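Local coordinates for protein Glp_546_48378_50642 (Giardia intestinalis, PDB 2QVW) that cleaves double-stranded RNA into siRNAs of 21 to 23 base pairs for RNA interference, as the Dicer ribonuclease of Giardia, at residues Trp21-Asp26 and Ala110-Leu115; Ile205-Ala210 and Pro246-Leu251. All blocks are in the same frame, centred on the assembly; numbering follows the deposited sequence.

Interaction 1: residues Trp21-Asp26 and Ala110-Leu115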
ATOM      1  N   TRP A  21      20.004  16.224   0.527  1.00 28.37           N
ATOM      2  CA  TRP A  21      19.654  17.116  -0.575  1.00 27.70           C
ATOM      3  C   TRP A  21      18.198  17.515  -0.509  1.00 27.53           C
ATOM      4  O   TRP A  21      17.378  16.786   0.035  1.00 27.46           O
ATOM      5  CB  TRP A  21      19.877  16.434  -1.918  1.00 27.65           C
ATOM      6  CG  TRP A  21      21.217  15.832  -2.084  1.00 26.97           C
ATOM      7  CD1 TRP A  21      21.670  14.669  -1.525  1.00 26.39           C
ATOM      8  CD2 TRP A  21      22.298  16.348  -2.878  1.00 26.64           C
ATOM      9  NE1 TRP A  21      22.972  14.426  -1.927  1.00 26.12           N
ATOM     10  CE2 TRP A  21      23.379  15.440  -2.756  1.00 26.15           C
ATOM     11  CE3 TRP A  21      22.459  17.488  -3.681  1.00 27.32           C
ATOM     12  CZ2 TRP A  21      24.600  15.637  -3.406  1.00 26.51           C
ATOM     13  CZ3 TRP A  21      23.677  17.685  -4.328  1.00 26.99           C
ATOM     14  CH2 TRP A  21      24.730  16.761  -4.184  1.00 26.63           C
ATOM     15  N   LEU A  22      17.881  18.674  -1.074  1.00 27.53           N
ATOM     16  CA  LEU A  22      16.502  19.150  -1.101  1.00 27.75           C
ATOM     17  C   LEU A  22      15.973  18.988  -2.517  1.00 28.12           C
ATOM     18  O   LEU A  22      16.365  19.725  -3.418  1.00 28.44           O
ATOM     19  CB  LEU A  22      16.414  20.627  -0.688  1.00 27.42           C
ATOM     20  CG  LEU A  22      15.080  21.330  -0.991  1.00 27.75           C
ATOM     21  CD1 LEU A  22      13.945  20.652  -0.251  1.00 27.61           C
ATOM     22  CD2 LEU A  22      15.158  22.784  -0.597  1.00 27.97           C
ATOM     23  N   LEU A  23      15.085  18.023  -2.711  1.00 28.38           N
ATOM     24  CA  LEU A  23      14.528  17.785  -4.024  1.00 28.70           C
ATOM     25  C   LEU A  23      13.272  18.596  -4.269  1.00 29.20           C
ATOM     26  O   LEU A  23      12.300  18.491  -3.531  1.00 29.54           O
ATOM     27  CB  LEU A  23      14.222  16.300  -4.227  1.00 28.44           C
ATOM     28  CG  LEU A  23      13.443  15.975  -5.510  1.00 28.66           C
ATOM     29  CD1 LEU A  23      14.078  16.653  -6.712  1.00 29.00           C
ATOM     30  CD2 LEU A  23      13.411  14.486  -5.696  1.00 29.04           C
ATOM     31  N   LEU A  24      13.298  19.398  -5.327  1.00 29.62           N
ATOM     32  CA  LEU A  24      12.166  20.230  -5.696  1.00 30.07           C
ATOM     33  C   LEU A  24      11.468  19.629  -6.906  1.00 30.80           C
ATOM     34  O   LEU A  24      12.063  19.493  -7.973  1.00 31.06           O
ATOM     35  CB  LEU A  24      12.649  21.643  -6.022  1.00 29.80           C
ATOM     36  CG  LEU A  24      13.456  22.301  -4.895  1.00 29.42           C
ATOM     37  CD1 LEU A  24      14.008  23.638  -5.352  1.00 28.69           C
ATOM     38  CD2 LEU A  24      12.568  22.466  -3.668  1.00 29.06           C
ATOM     39  N   LEU A  25      10.209  19.258  -6.729  1.00 31.68           N
ATOM     40  CA  LEU A  25       9.426  18.685  -7.808  1.00 32.64           C
ATOM     41  C   LEU A  25       8.289  19.615  -8.158  1.00 33.46           C
ATOM     42  O   LEU A  25       7.686  20.228  -7.283  1.00 33.74           O
ATOM     43  CB  LEU A  25       8.854  17.340  -7.394  1.00 32.46           C
ATOM     44  CG  LEU A  25       9.854  16.200  -7.310  1.00 32.82           C
ATOM     45  CD1 LEU A  25       9.115  14.915  -6.995  1.00 32.95           C
ATOM     46  CD2 LEU A  25      10.592  16.077  -8.631  1.00 33.50           C
ATOM     47  N   ASP A  26       7.994  19.714  -9.445  1.00 34.46           N
ATOM     48  CA  ASP A  26       6.915  20.566  -9.905  1.00 35.47           C
ATOM     49  C   ASP A  26       5.613  19.794  -9.887  1.00 36.12           C
ATOM     50  O   ASP A  26       4.621  20.245 -10.444  1.00 36.57           O
ATOM     51  CB  ASP A  26       7.196  21.048 -11.326  1.00 35.65           C
ATOM     52  CG  ASP A  26       6.998  19.960 -12.363  1.00 36.88           C
ATOM     53  OD1 ASP A  26       7.353  18.793 -12.083  1.00 39.02           O
ATOM     54  OD2 ASP A  26       6.500  20.276 -13.468  1.00 38.26           O
ATOM     55  N   ALA A 110       7.768  15.138 -14.616  1.00 47.00           N
ATOM     56  CA  ALA A 110       8.221  15.913 -13.475  1.00 44.67           C
ATOM     57  C   ALA A 110       9.523  16.645 -13.733  1.00 42.90           C
ATOM     58  O   ALA A 110      10.373  16.195 -14.494  1.00 42.67           O
ATOM     59  CB  ALA A 110       8.376  15.007 -12.257  1.00 44.85           C
ATOM     60  N   THR A 111       9.663  17.786 -13.081  1.00 40.64           N
ATOM     61  CA  THR A 111      10.854  18.608 -13.193  1.00 38.56           C
ATOM     62  C   THR A 111      11.505  18.558 -11.820  1.00 37.24           C
ATOM     63  O   THR A 111      10.850  18.827 -10.813  1.00 36.73           O
ATOM     64  CB  THR A 111      10.476  20.050 -13.518  1.00 38.49           C
ATOM     65  OG1 THR A 111       9.755  20.082 -14.752  1.00 38.23           O
ATOM     66  CG2 THR A 111      11.706  20.912 -13.641  1.00 38.29           C
ATOM     67  N   LEU A 112      12.785  18.211 -11.773  1.00 35.88           N
ATOM     68  CA  LEU A 112      13.482  18.119 -10.497  1.00 34.53           C
ATOM     69  C   LEU A 112      14.804  18.882 -10.405  1.00 33.70           C
ATOM     70  O   LEU A 112      15.546  18.970 -11.375  1.00 33.35           O
ATOM     71  CB  LEU A 112      13.705  16.642 -10.127  1.00 34.44           C
ATOM     72  CG  LEU A 112      14.356  15.640 -11.080  1.00 34.07           C
ATOM     73  CD1 LEU A 112      14.677  14.362 -10.332  1.00 33.95           C
ATOM     74  CD2 LEU A 112      13.424  15.340 -12.231  1.00 33.90           C
ATOM     75  N   ALA A 113      15.080  19.433  -9.223  1.00 33.02           N
ATOM     76  CA  ALA A 113      16.311  20.186  -8.956  1.00 32.39           C
ATOM     77  C   ALA A 113      16.838  19.834  -7.558  1.00 32.09           C
ATOM     78  O   ALA A 113      16.138  19.995  -6.564  1.00 32.10           O
ATOM     79  CB  ALA A 113      16.044  21.681  -9.049  1.00 32.26           C
ATOM     80  N   PHE A 114      18.077  19.361  -7.486  1.00 31.80           N
ATOM     81  CA  PHE A 114      18.680  18.975  -6.215  1.00 31.72           C
ATOM     82  C   PHE A 114      19.550  20.073  -5.609  1.00 32.18           C
ATOM     83  O   PHE A 114      20.371  20.686  -6.295  1.00 32.11           O
ATOM     84  CB  PHE A 114      19.513  17.713  -6.404  1.00 31.36           C
ATOM     85  CG  PHE A 114      18.737  16.561  -6.948  1.00 30.45           C
ATOM     86  CD1 PHE A 114      17.771  15.935  -6.181  1.00 29.82           C
ATOM     87  CD2 PHE A 114      18.952  16.107  -8.238  1.00 29.91           C
ATOM     88  CE1 PHE A 114      17.028  14.866  -6.694  1.00 29.09           C
ATOM     89  CE2 PHE A 114      18.211  15.037  -8.759  1.00 29.01           C
ATOM     90  CZ  PHE A 114      17.251  14.421  -7.986  1.00 28.98           C
ATOM     91  N   LEU A 115      19.356  20.319  -4.316  1.00 32.88           N
ATOM     92  CA  LEU A 115      20.123  21.324  -3.593  1.00 33.76           C
ATOM     93  C   LEU A 115      20.862  20.675  -2.448  1.00 34.78           C
ATOM     94  O   LEU A 115      20.415  19.674  -1.885  1.00 34.84           O
ATOM     95  CB  LEU A 115      19.212  22.411  -3.035  1.00 33.64           C
ATOM     96  CG  LEU A 115      18.471  23.250  -4.063  1.00 33.37           C
ATOM     97  CD1 LEU A 115      17.856  24.451  -3.366  1.00 32.57           C
ATOM     98  CD2 LEU A 115      19.448  23.706  -5.150  1.00 33.50           C
TER
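L24 and A113 form an antiparallel hydrogen-bonded pair between strands 21-25 and 112-115, whose axes run at 162° to each other and approach to 4.5 Å. L24 N gives its hydrogen to A113 O (3.2 Å), and A113 N gives its own to L24 O. Next along, L25 and L112 are a non-hydrogen-bonded pair with their side chains on the same face, side by side and pointing the same way; L25 CD2 touches L112 CB at 3.5 Å. L23 CD1 reaches that CB too, and also CE1 of F114, beside which the leucine lies. These branched and aromatic groups suit a buried face, where L25 and L112 meet I274, while W85 stacks edge-to-face on F114. The other face carries L22, L24, A113 and L115. Beyond the strand, the polar D26 suits a partly exposed end, since its carboxylate takes up the T111 N-H and carries the pairing one residue further. Its CG stands between the backbone N and the carbonyl carbon (chi1 74°), and OD1 accepts T111 N at 2.7 Å from above the carboxylate plane, while D26 N bonds back to T111 O. Strand 112-117 is thus the outermost strand of the antiparallel sheet of the Giardia Dicer N-terminal domain, with helix 60-77 against the small A113 on one face and helix 267-284 over L25, L112 and F114 on the other.

Interaction 2: residues Ile205-Ala210 and Pro246-Leu251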
ATOM      1  N   ILE A 205      46.815  16.589 -25.744  1.00 53.12           N
ATOM      2  CA  ILE A 205      46.929  17.818 -24.977  1.00 53.03           C
ATOM      3  C   ILE A 205      48.394  18.141 -24.726  1.00 53.30           C
ATOM      4  O   ILE A 205      49.198  17.248 -24.440  1.00 53.43           O
ATOM      5  CB  ILE A 205      46.202  17.698 -23.620  1.00 52.88           C
ATOM      6  CG1 ILE A 205      44.847  17.009 -23.814  1.00 52.32           C
ATOM      7  CG2 ILE A 205      45.999  19.090 -23.012  1.00 52.97           C
ATOM      8  CD1 ILE A 205      44.093  16.771 -22.528  1.00 39.53           C
ATOM      9  N   HIS A 206      48.736  19.421 -24.829  1.00 53.48           N
ATOM     10  CA  HIS A 206      50.115  19.855 -24.636  1.00 53.55           C
ATOM     11  C   HIS A 206      50.357  20.520 -23.296  1.00 53.52           C
ATOM     12  O   HIS A 206      50.025  21.686 -23.110  1.00 53.65           O
ATOM     13  CB  HIS A 206      50.513  20.813 -25.756  1.00 53.64           C
ATOM     14  CG  HIS A 206      50.305  20.248 -27.123  1.00 53.92           C
ATOM     15  ND1 HIS A 206      50.919  19.088 -27.550  1.00 53.95           N
ATOM     16  CD2 HIS A 206      49.518  20.656 -28.146  1.00 54.27           C
ATOM     17  CE1 HIS A 206      50.517  18.805 -28.776  1.00 54.09           C
ATOM     18  NE2 HIS A 206      49.665  19.740 -29.162  1.00 54.20           N
ATOM     19  N   LEU A 207      50.949  19.768 -22.372  1.00 53.40           N
ATOM     20  CA  LEU A 207      51.250  20.276 -21.041  1.00 53.27           C
ATOM     21  C   LEU A 207      52.185  21.471 -21.126  1.00 53.44           C
ATOM     22  O   LEU A 207      53.009  21.562 -22.033  1.00 53.39           O
ATOM     23  CB  LEU A 207      51.931  19.197 -20.193  1.00 53.11           C
ATOM     24  CG  LEU A 207      51.228  17.876 -19.901  1.00 52.34           C
ATOM     25  CD1 LEU A 207      52.086  17.070 -18.938  1.00 51.58           C
ATOM     26  CD2 LEU A 207      49.856  18.134 -19.303  1.00 52.06           C
ATOM     27  N   ARG A 208      52.057  22.388 -20.177  1.00 53.63           N
ATOM     28  CA  ARG A 208      52.928  23.551 -20.142  1.00 54.03           C
ATOM     29  C   ARG A 208      53.856  23.464 -18.928  1.00 53.60           C
ATOM     30  O   ARG A 208      55.056  23.698 -19.040  1.00 53.79           O
ATOM     31  CB  ARG A 208      52.108  24.843 -20.103  1.00 54.44           C
ATOM     32  CG  ARG A 208      51.634  25.322 -21.469  1.00 56.47           C
ATOM     33  CD  ARG A 208      51.107  26.754 -21.389  1.00 59.83           C
ATOM     34  NE  ARG A 208      50.809  27.361 -22.696  1.00 62.77           N
ATOM     35  CZ  ARG A 208      49.856  26.950 -23.533  1.00 64.43           C
ATOM     36  NH1 ARG A 208      49.086  25.913 -23.225  1.00 64.99           N
ATOM     37  NH2 ARG A 208      49.658  27.590 -24.678  1.00 65.27           N
ATOM     38  N   ALA A 209      53.300  23.115 -17.772  1.00 53.14           N
ATOM     39  CA  ALA A 209      54.090  22.995 -16.551  1.00 52.64           C
ATOM     40  C   ALA A 209      54.539  21.554 -16.379  1.00 52.22           C
ATOM     41  O   ALA A 209      54.433  20.993 -15.290  1.00 52.33           O
ATOM     42  CB  ALA A 209      53.262  23.428 -15.354  1.00 52.68           C
ATOM     43  N   ALA A 210      55.044  20.968 -17.461  1.00 51.45           N
ATOM     44  CA  ALA A 210      55.499  19.580 -17.466  1.00 50.81           C
ATOM     45  C   ALA A 210      56.485  19.231 -16.354  1.00 50.34           C
ATOM     46  O   ALA A 210      56.589  18.078 -15.937  1.00 50.14           O
ATOM     47  CB  ALA A 210      56.116  19.252 -18.824  1.00 50.72           C
ATOM     48  N   PRO A 246      49.279  18.455 -12.228  1.00 40.33           N
ATOM     49  CA  PRO A 246      48.597  19.429 -11.369  1.00 40.04           C
ATOM     50  C   PRO A 246      47.843  20.471 -12.190  1.00 39.77           C
ATOM     51  O   PRO A 246      46.952  21.153 -11.679  1.00 40.22           O
ATOM     52  CB  PRO A 246      49.743  20.061 -10.580  1.00 40.10           C
ATOM     53  CG  PRO A 246      50.782  18.994 -10.554  1.00 40.01           C
ATOM     54  CD  PRO A 246      50.727  18.457 -11.960  1.00 40.34           C
ATOM     55  N   GLU A 247      48.207  20.596 -13.461  1.00 39.14           N
ATOM     56  CA  GLU A 247      47.568  21.570 -14.335  1.00 38.71           C
ATOM     57  C   GLU A 247      46.249  21.059 -14.908  1.00 38.08           C
ATOM     58  O   GLU A 247      45.340  21.843 -15.174  1.00 37.99           O
ATOM     59  CB  GLU A 247      48.528  21.982 -15.470  1.00 39.06           C
ATOM     60  CG  GLU A 247      49.012  20.847 -16.364  1.00 39.91           C
ATOM     61  CD  GLU A 247      49.925  21.325 -17.477  1.00 41.42           C
ATOM     62  OE1 GLU A 247      49.460  22.072 -18.366  1.00 40.87           O
ATOM     63  OE2 GLU A 247      51.113  20.954 -17.462  1.00 42.38           O
ATOM     64  N   LEU A 248      46.138  19.750 -15.099  1.00 37.38           N
ATOM     65  CA  LEU A 248      44.906  19.181 -15.635  1.00 36.59           C
ATOM     66  C   LEU A 248      43.907  19.025 -14.495  1.00 36.00           C
ATOM     67  O   LEU A 248      42.737  18.679 -14.703  1.00 36.17           O
ATOM     68  CB  LEU A 248      45.181  17.816 -16.267  1.00 36.51           C
ATOM     69  CG  LEU A 248      46.070  17.764 -17.510  1.00 36.32           C
ATOM     70  CD1 LEU A 248      46.433  16.315 -17.791  1.00 35.79           C
ATOM     71  CD2 LEU A 248      45.349  18.383 -18.710  1.00 36.12           C
ATOM     72  N   CYS A 249      44.391  19.302 -13.286  1.00 35.06           N
ATOM     73  CA  CYS A 249      43.602  19.183 -12.067  1.00 34.23           C
ATOM     74  C   CYS A 249      42.969  20.478 -11.612  1.00 33.94           C
ATOM     75  O   CYS A 249      43.653  21.478 -11.427  1.00 34.10           O
ATOM     76  CB  CYS A 249      44.479  18.649 -10.935  1.00 34.19           C
ATOM     77  SG  CYS A 249      45.214  17.054 -11.268  1.00 33.35           S
ATOM     78  N   LEU A 250      41.657  20.438 -11.420  1.00 33.66           N
ATOM     79  CA  LEU A 250      40.907  21.593 -10.954  1.00 33.75           C
ATOM     80  C   LEU A 250      40.394  21.243  -9.562  1.00 33.94           C
ATOM     81  O   LEU A 250      39.393  20.546  -9.422  1.00 33.96           O
ATOM     82  CB  LEU A 250      39.733  21.872 -11.891  1.00 33.61           C
ATOM     83  CG  LEU A 250      38.944  23.166 -11.686  1.00 33.17           C
ATOM     84  CD1 LEU A 250      37.847  23.242 -12.721  1.00 33.42           C
ATOM     85  CD2 LEU A 250      38.341  23.210 -10.300  1.00 33.14           C
ATOM     86  N   LEU A 251      41.078  21.721  -8.531  1.00 34.20           N
ATOM     87  CA  LEU A 251      40.667  21.420  -7.165  1.00 34.62           C
ATOM     88  C   LEU A 251      39.275  21.971  -6.849  1.00 34.89           C
ATOM     89  O   LEU A 251      39.019  23.169  -6.996  1.00 34.94           O
ATOM     90  CB  LEU A 251      41.699  21.973  -6.174  1.00 34.63           C
ATOM     91  CG  LEU A 251      41.590  21.509  -4.721  1.00 34.90           C
ATOM     92  CD1 LEU A 251      42.944  21.625  -4.056  1.00 34.83           C
ATOM     93  CD2 LEU A 251      40.550  22.330  -3.987  1.00 35.70           C
TER
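The carboxylate of E247 grips the backbone of a loop that has no regular structure: both of its oxygens accept the same N-H, that of R208. R208 N lies 3.2 Å from both E247 OE1 and E247 OE2, each using its syn lone pair, though the bond to OE1 is much straighter (166° at the hydrogen, against 135°). OE2 is shared further, with a weak bond from A209 N. A glutamate suits the place because it is long enough to carry a carboxylate from the 246-248 backbone to the loop amides: chi1 of 59° sets CG near both the backbone N and C, and the extended chain, with CD anti, runs on toward the loop. The two amides should ease the negative charge, perhaps with help from the R208 guanidinium, whose NH1 is 6.2 Å from OE1 and makes no salt bridge. A209 centres an inverse gamma turn, closed by a weak A210 N to R208 O bond, and its small side chain points toward E247 without blocking the amides. L207 crosses the glutamate obliquely, CB and CD2 lying against the carboxylate, and CD2 also meets L248 CD1 at 4.2 Å. I205 adds a second apolar touch, CD1 to CD2 of L248, which also packs on Y199 of helix 195-201. The backbone O of E247, pointing away from the loop, accepts a bond from R141 NE. Both segments belong to the PAZ domain, where the contact ties the loop after helix 195-201 to the turn leading into edge strand 250-251, joining the helix-bearing insertion to the beta-sheet body, as in PAZ folds.

How the interactions relate
The two contacts follow one another along the chain, interaction 1 closing before interaction 2 opens, and they lie on the same side of the molecule's centre. Their centres are 35 Å apart and their nearest atoms about 16 Å, so they do not touch. They share no sheet: interaction 1 pairs the outermost strand 112-117 with strand 18-25 in the sheet of the N-terminal domain, whereas interaction 2 lies in the PAZ domain, farther from the molecule's centre, and joins a loop to the turn before strand 250-251. Helix 267-284, which covers one face of interaction 1, follows the PAZ region and leads toward the RNase III domains, consistent with its linking the RNA-end-binding part of a Dicer to its cleavage centres.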